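PDB 5IZT: outer surface protein from Borrelia burgdorferi, which is of unknown function but belongs to a Borrelia surface-protein family that includes the factor H binder BbCRASP-1 (CspA). Local coordinates for residues A300-E303 and I304-K307; F311-D314 and Y315-A318; A318-N321 and S322-T326. One frame throughout, in Å; residues are numbered along the deposited sequence.

How the contacts relate
All three contacts are local, and they follow one another along the helical hairpin made by helix 280-316 and helix 322-359. Contact 1 (300-307) sits within helix 280-316, where other helices cover part of its surface. Contact 2 (311-318) ends that helix, about 17 Å further on between centres. Contact 3 (318-326) shares Ala318 with it and starts helix 322-359; the centres of contacts 2 and 3 are about 7 Å apart and their side chains touch. Contacts 1 and 3 lie about 19 Å apart between centres and do not touch. The series thus runs from a helix body through a C-terminal stop to the N-terminus of helix 322-359, reversing the chain at one end of this all-helical fragment.

Contact 1: A300-E303 and I304-K307; sequences ALEE and INKK
One carboxylate, that of Glu303, is forked between two consecutive lysines, three and four residues further along the helix. Its OE2 takes the stronger arm, 2.9 Å from Lys307 NZ, which approaches nearly along the C-O axis. OE1 makes a weaker salt bridge to Lys306 NZ at 3.1 Å. With CG anti to the backbone N (chi1 -169°) and the chain bent at chi2, Glu303 carries its carboxylate forward beside the next turn. Lys307 lies alongside it, pointing the same way, whereas Lys306 crosses it obliquely, so the two ammonium groups come from different directions. Lys307 NZ also bonds the terminal carboxylate of Met396, tying this pair to the end of the chain.

These salt bridges lie along helix 280-316, in a region predicted to be a coiled coil, over ordinary i to i+4 backbone bonds such as Ile304 N to Ala300 O (2.9 Å). Leu301 and Ile304 pack on Leu336 of helix 322-359 and Ile191 of helix 179-197, while Ile304 and Glu303 also touch Ile395 of helix 366-395. Glu302 crosses the stem of Lys306 at about a right angle, its OE2 3.7 Å from CG, while Glu302 OE1 is paired with Lys195.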
# COMPACT_ATOMS: atom_id res chain seq x y z
N ALA A 300 -0.74 4.14 9.60
CA ALA A 300 0.12 5.27 9.92
C ALA A 300 -0.64 6.59 9.81
O ALA A 300 -0.42 7.51 10.62
CB ALA A 300 1.35 5.27 9.00
N LEU A 301 -1.53 6.71 8.83
CA LEU A 301 -2.34 7.92 8.75
C LEU A 301 -3.14 8.13 10.04
O LEU A 301 -3.09 9.20 10.64
CB LEU A 301 -3.28 7.85 7.55
CG LEU A 301 -2.61 7.80 6.17
CD1 LEU A 301 -3.70 7.57 5.14
CD2 LEU A 301 -1.82 9.08 5.86
N GLU A 302 -3.82 7.08 10.52
CA GLU A 302 -4.60 7.22 11.74
C GLU A 302 -3.72 7.48 12.95
O GLU A 302 -4.11 8.22 13.86
CB GLU A 302 -5.48 5.99 11.96
CG GLU A 302 -6.55 6.18 13.05
CD GLU A 302 -7.32 7.51 12.94
OE1 GLU A 302 -7.76 7.89 11.83
OE2 GLU A 302 -7.49 8.16 14.00
N GLU A 303 -2.54 6.86 13.00
CA GLU A 303 -1.63 7.08 14.13
C GLU A 303 -1.15 8.53 14.18
O GLU A 303 -1.08 9.12 15.27
CB GLU A 303 -0.44 6.11 14.02
CG GLU A 303 0.45 6.06 15.26
CD GLU A 303 -0.25 5.47 16.48
OE1 GLU A 303 -1.09 4.56 16.32
OE2 GLU A 303 0.06 5.93 17.60
N ILE A 304 -0.82 9.12 13.03
CA ILE A 304 -0.42 10.53 12.99
C ILE A 304 -1.56 11.41 13.48
O ILE A 304 -1.35 12.32 14.29
CB ILE A 304 0.02 10.93 11.57
CG1 ILE A 304 1.30 10.20 11.18
CG2 ILE A 304 0.20 12.45 11.47
CD1 ILE A 304 1.70 10.37 9.72
N ASN A 305 -2.77 11.16 12.98
CA ASN A 305 -3.95 11.90 13.43
C ASN A 305 -4.11 11.82 14.95
O ASN A 305 -4.34 12.84 15.62
CB ASN A 305 -5.20 11.34 12.74
CG ASN A 305 -6.23 12.41 12.42
OD1 ASN A 305 -5.92 13.59 12.33
ND2 ASN A 305 -7.47 11.98 12.23
N LYS A 306 -3.96 10.62 15.52
CA LYS A 306 -4.08 10.45 16.97
C LYS A 306 -3.00 11.23 17.72
O LYS A 306 -3.27 11.84 18.77
CB LYS A 306 -3.99 8.98 17.36
CG LYS A 306 -5.17 8.12 16.94
CD LYS A 306 -5.11 6.73 17.59
CE LYS A 306 -3.84 5.98 17.22
NZ LYS A 306 -3.68 4.72 18.01
N LYS A 307 -1.76 11.18 17.22
CA LYS A 307 -0.66 11.88 17.89
C LYS A 307 -0.83 13.39 17.86
O LYS A 307 -0.47 14.08 18.82
CB LYS A 307 0.68 11.47 17.26
CG LYS A 307 1.09 10.06 17.69
CD LYS A 307 1.23 10.01 19.22
CE LYS A 307 2.14 8.89 19.69
NZ LYS A 307 1.50 7.57 19.51

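Contact 2: F311-D314 and Y315-A318; sequences FNQD and YLNA
Backbone N of Asn317 is shared by two carbonyls. It bonds Gln313 O at 2.8 Å, with an N-H...O angle of 140°. To Asp314 O it reaches only weakly, at 3.3 Å. The hydrogen bonds of the preceding turn are straighter, as in Leu316 N to Asn312 O (2.8 Å). Here helix 280-316 runs out. Ala318, with positive phi, is the C-prime residue of a Schellman motif, in which Lys319 N returns to Asp314 O and Ala318 N to Tyr315 O.

Among the side chains, Leu316 leans over its predecessors with CG beside the backbone N (chi1 -69°). This brings its CD1 methyl obliquely against the amide of Gln313, 3.8 Å from NE2, and its CG to 3.3 Å from Asn312 O. A water, accepting from Asn317 ND2 at 3.2 Å, stands between the Asn317 amide and the Asp314 carboxylate.

Tyr315 carries its ring to the start of helix 322-359: its OH probably bonds Ser322 OG in the conformer given, and its ring meets that of Phe325 with the planes about 35° apart. The aromatic side of this helix end is therefore fastened to its neighbour, while Gln313 O, Asp314 O and Tyr315 O take the backbone N of Asn317, Lys319 and Ala318 respectively.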
# COMPACT_ATOMS: atom_id res chain seq x y z
N PHE A 311 -0.65 15.51 21.31
CA PHE A 311 0.30 16.60 21.51
C PHE A 311 -0.43 17.91 21.68
O PHE A 311 0.00 18.78 22.44
CB PHE A 311 1.26 16.68 20.32
CG PHE A 311 2.13 15.47 20.16
CD1 PHE A 311 2.53 14.74 21.26
CD2 PHE A 311 2.55 15.07 18.90
CE1 PHE A 311 3.34 13.63 21.12
CE2 PHE A 311 3.36 13.95 18.74
CZ PHE A 311 3.75 13.23 19.86
N ASN A 312 -1.54 18.08 20.97
CA ASN A 312 -2.34 19.30 21.08
C ASN A 312 -2.84 19.49 22.51
O ASN A 312 -2.77 20.59 23.07
CB ASN A 312 -3.51 19.22 20.09
CG ASN A 312 -4.30 20.50 20.01
OD1 ASN A 312 -5.50 20.51 20.28
ND2 ASN A 312 -3.63 21.58 19.63
N GLN A 313 -3.34 18.41 23.13
CA GLN A 313 -3.79 18.54 24.52
C GLN A 313 -2.63 18.72 25.50
O GLN A 313 -2.77 19.47 26.48
CB GLN A 313 -4.63 17.32 24.89
CG GLN A 313 -5.95 17.32 24.15
CD GLN A 313 -6.84 18.49 24.52
OE1 GLN A 313 -6.83 18.96 25.66
NE2 GLN A 313 -7.64 18.95 23.56
N ASP A 314 -1.49 18.09 25.23
CA ASP A 314 -0.28 18.38 26.00
C ASP A 314 0.07 19.87 25.92
O ASP A 314 0.42 20.50 26.93
CB ASP A 314 0.89 17.55 25.47
CG ASP A 314 0.77 16.10 25.83
OD1 ASP A 314 -0.14 15.77 26.62
OD2 ASP A 314 1.57 15.30 25.30
N TYR A 315 -0.01 20.43 24.72
CA TYR A 315 0.27 21.85 24.55
C TYR A 315 -0.76 22.71 25.27
O TYR A 315 -0.40 23.67 25.97
CB TYR A 315 0.32 22.18 23.07
CG TYR A 315 0.37 23.66 22.78
CD1 TYR A 315 1.51 24.41 23.08
CD2 TYR A 315 -0.70 24.29 22.16
CE1 TYR A 315 1.56 25.77 22.80
CE2 TYR A 315 -0.65 25.65 21.87
CZ TYR A 315 0.47 26.38 22.19
OH TYR A 315 0.50 27.73 21.89
N LEU A 316 -2.03 22.35 25.15
CA LEU A 316 -3.07 23.12 25.83
C LEU A 316 -2.95 23.00 27.35
O LEU A 316 -3.33 23.92 28.07
CB LEU A 316 -4.45 22.66 25.36
CG LEU A 316 -4.81 23.01 23.92
CD1 LEU A 316 -6.21 22.52 23.57
CD2 LEU A 316 -4.71 24.51 23.69
N ASN A 317 -2.40 21.89 27.85
CA ASN A 317 -2.21 21.73 29.28
C ASN A 317 -0.88 22.27 29.77
O ASN A 317 -0.52 22.03 30.93
CB ASN A 317 -2.32 20.25 29.67
CG ASN A 317 -3.73 19.72 29.58
OD1 ASN A 317 -4.68 20.43 29.91
ND2 ASN A 317 -3.87 18.48 29.16
N ALA A 318 -0.16 23.00 28.93
CA ALA A 318 1.13 23.61 29.26
C ALA A 318 2.22 22.58 29.52
O ALA A 318 3.28 22.93 30.07
CB ALA A 318 1.02 24.58 30.45
O HOH W 1 -1.95 16.17 28.19

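Contact 3: A318-N321 and S322-T326; sequences AKIN and SFDFT
Asn321 N, at the N-cap of helix 322-359, donates to Asp324 OD2 at 3.0 Å; the N-H...O line is almost straight (173°), though the donor sits above the carboxylate plane. The geometry is that of the Asp324 half of a capping box. The carbonyl of Asn321 in turn accepts from Phe325 N at 2.9 Å, making the first i to i+4 bond of the helix. Further into the turn, Ser322 O is gripped from opposite faces by Thr326 N and Thr326 OG1, each at 2.8 Å.

The apolar contacts belong to Ile320, the residue before the cap. Its CG1 stands between the backbone N and the carbonyl carbon (chi1 64°), and from there CD1 reaches forward to Phe325, 4.1 Å from CB, as in a hydrophobic staple. Ile320 CB also rests against Asp324 CB at 3.6 Å. The Phe325 ring packs against Phe311 of helix 280-316 and Leu180 of helix 179-197.

The acid at Asp324 thus takes up an N-H ahead of the helix and places negative charge at its N-terminus, where the helix dipole would probably favour it.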
# COMPACT_ATOMS: atom_id res chain seq x y z
N ALA A 318 -0.16 23.00 28.93
CA ALA A 318 1.13 23.61 29.26
C ALA A 318 2.22 22.58 29.52
O ALA A 318 3.28 22.93 30.07
CB ALA A 318 1.02 24.58 30.45
N LYS A 319 1.99 21.31 29.17
CA LYS A 319 3.02 20.30 29.37
C LYS A 319 4.19 20.50 28.41
O LYS A 319 5.32 20.14 28.73
CB LYS A 319 2.44 18.90 29.18
CG LYS A 319 1.64 18.39 30.37
CD LYS A 319 1.21 16.96 30.15
CE LYS A 319 2.38 16.12 29.63
NZ LYS A 319 1.97 14.78 29.10
N ILE A 320 3.91 21.03 27.22
CA ILE A 320 4.92 21.36 26.22
C ILE A 320 4.60 22.76 25.72
O ILE A 320 3.48 23.25 25.88
CB ILE A 320 4.96 20.35 25.06
CG1 ILE A 320 3.65 20.38 24.26
CG2 ILE A 320 5.25 18.95 25.59
CD1 ILE A 320 3.64 19.44 23.05
N ASN A 321 5.61 23.43 25.16
CA ASN A 321 5.41 24.79 24.70
C ASN A 321 5.28 24.81 23.17
O ASN A 321 5.30 23.77 22.51
CB ASN A 321 6.52 25.72 25.23
CG ASN A 321 7.89 25.38 24.67
OD1 ASN A 321 8.02 24.67 23.68
ND2 ASN A 321 8.92 25.91 25.32
N SER A 322 5.13 26.02 22.62
CA SER A 322 4.94 26.17 21.17
C SER A 322 6.10 25.56 20.39
O SER A 322 5.89 24.90 19.36
CB SER A 322 4.79 27.65 20.81
OG SER A 322 3.65 28.21 21.40
N PHE A 323 7.33 25.80 20.86
CA PHE A 323 8.49 25.22 20.18
C PHE A 323 8.39 23.71 20.16
O PHE A 323 8.65 23.07 19.13
CB PHE A 323 9.80 25.67 20.85
CG PHE A 323 11.02 25.02 20.25
CD1 PHE A 323 11.49 23.80 20.74
CD2 PHE A 323 11.66 25.60 19.18
CE1 PHE A 323 12.60 23.18 20.17
CE2 PHE A 323 12.78 24.98 18.59
CZ PHE A 323 13.25 23.78 19.09
N ASP A 324 8.05 23.11 21.31
CA ASP A 324 8.00 21.66 21.42
C ASP A 324 6.93 21.08 20.51
O ASP A 324 7.15 20.06 19.84
CB ASP A 324 7.66 21.27 22.86
CG ASP A 324 8.67 21.78 23.86
OD1 ASP A 324 9.83 22.04 23.48
OD2 ASP A 324 8.28 21.97 25.03
N PHE A 325 5.76 21.73 20.47
CA PHE A 325 4.68 21.28 19.61
C PHE A 325 5.06 21.43 18.14
O PHE A 325 4.85 20.50 17.35
CB PHE A 325 3.41 22.09 19.95
CG PHE A 325 2.13 21.49 19.40
CD1 PHE A 325 2.11 20.22 18.84
CD2 PHE A 325 0.95 22.21 19.45
CE1 PHE A 325 0.93 19.68 18.33
CE2 PHE A 325 -0.24 21.68 18.95
CZ PHE A 325 -0.25 20.41 18.38
N THR A 326 5.66 22.56 17.77
CA THR A 326 6.16 22.72 16.40
C THR A 326 7.12 21.60 16.02
O THR A 326 6.99 21.00 14.94
CB THR A 326 6.86 24.08 16.27
OG1 THR A 326 5.91 25.10 16.55
CG2 THR A 326 7.41 24.27 14.88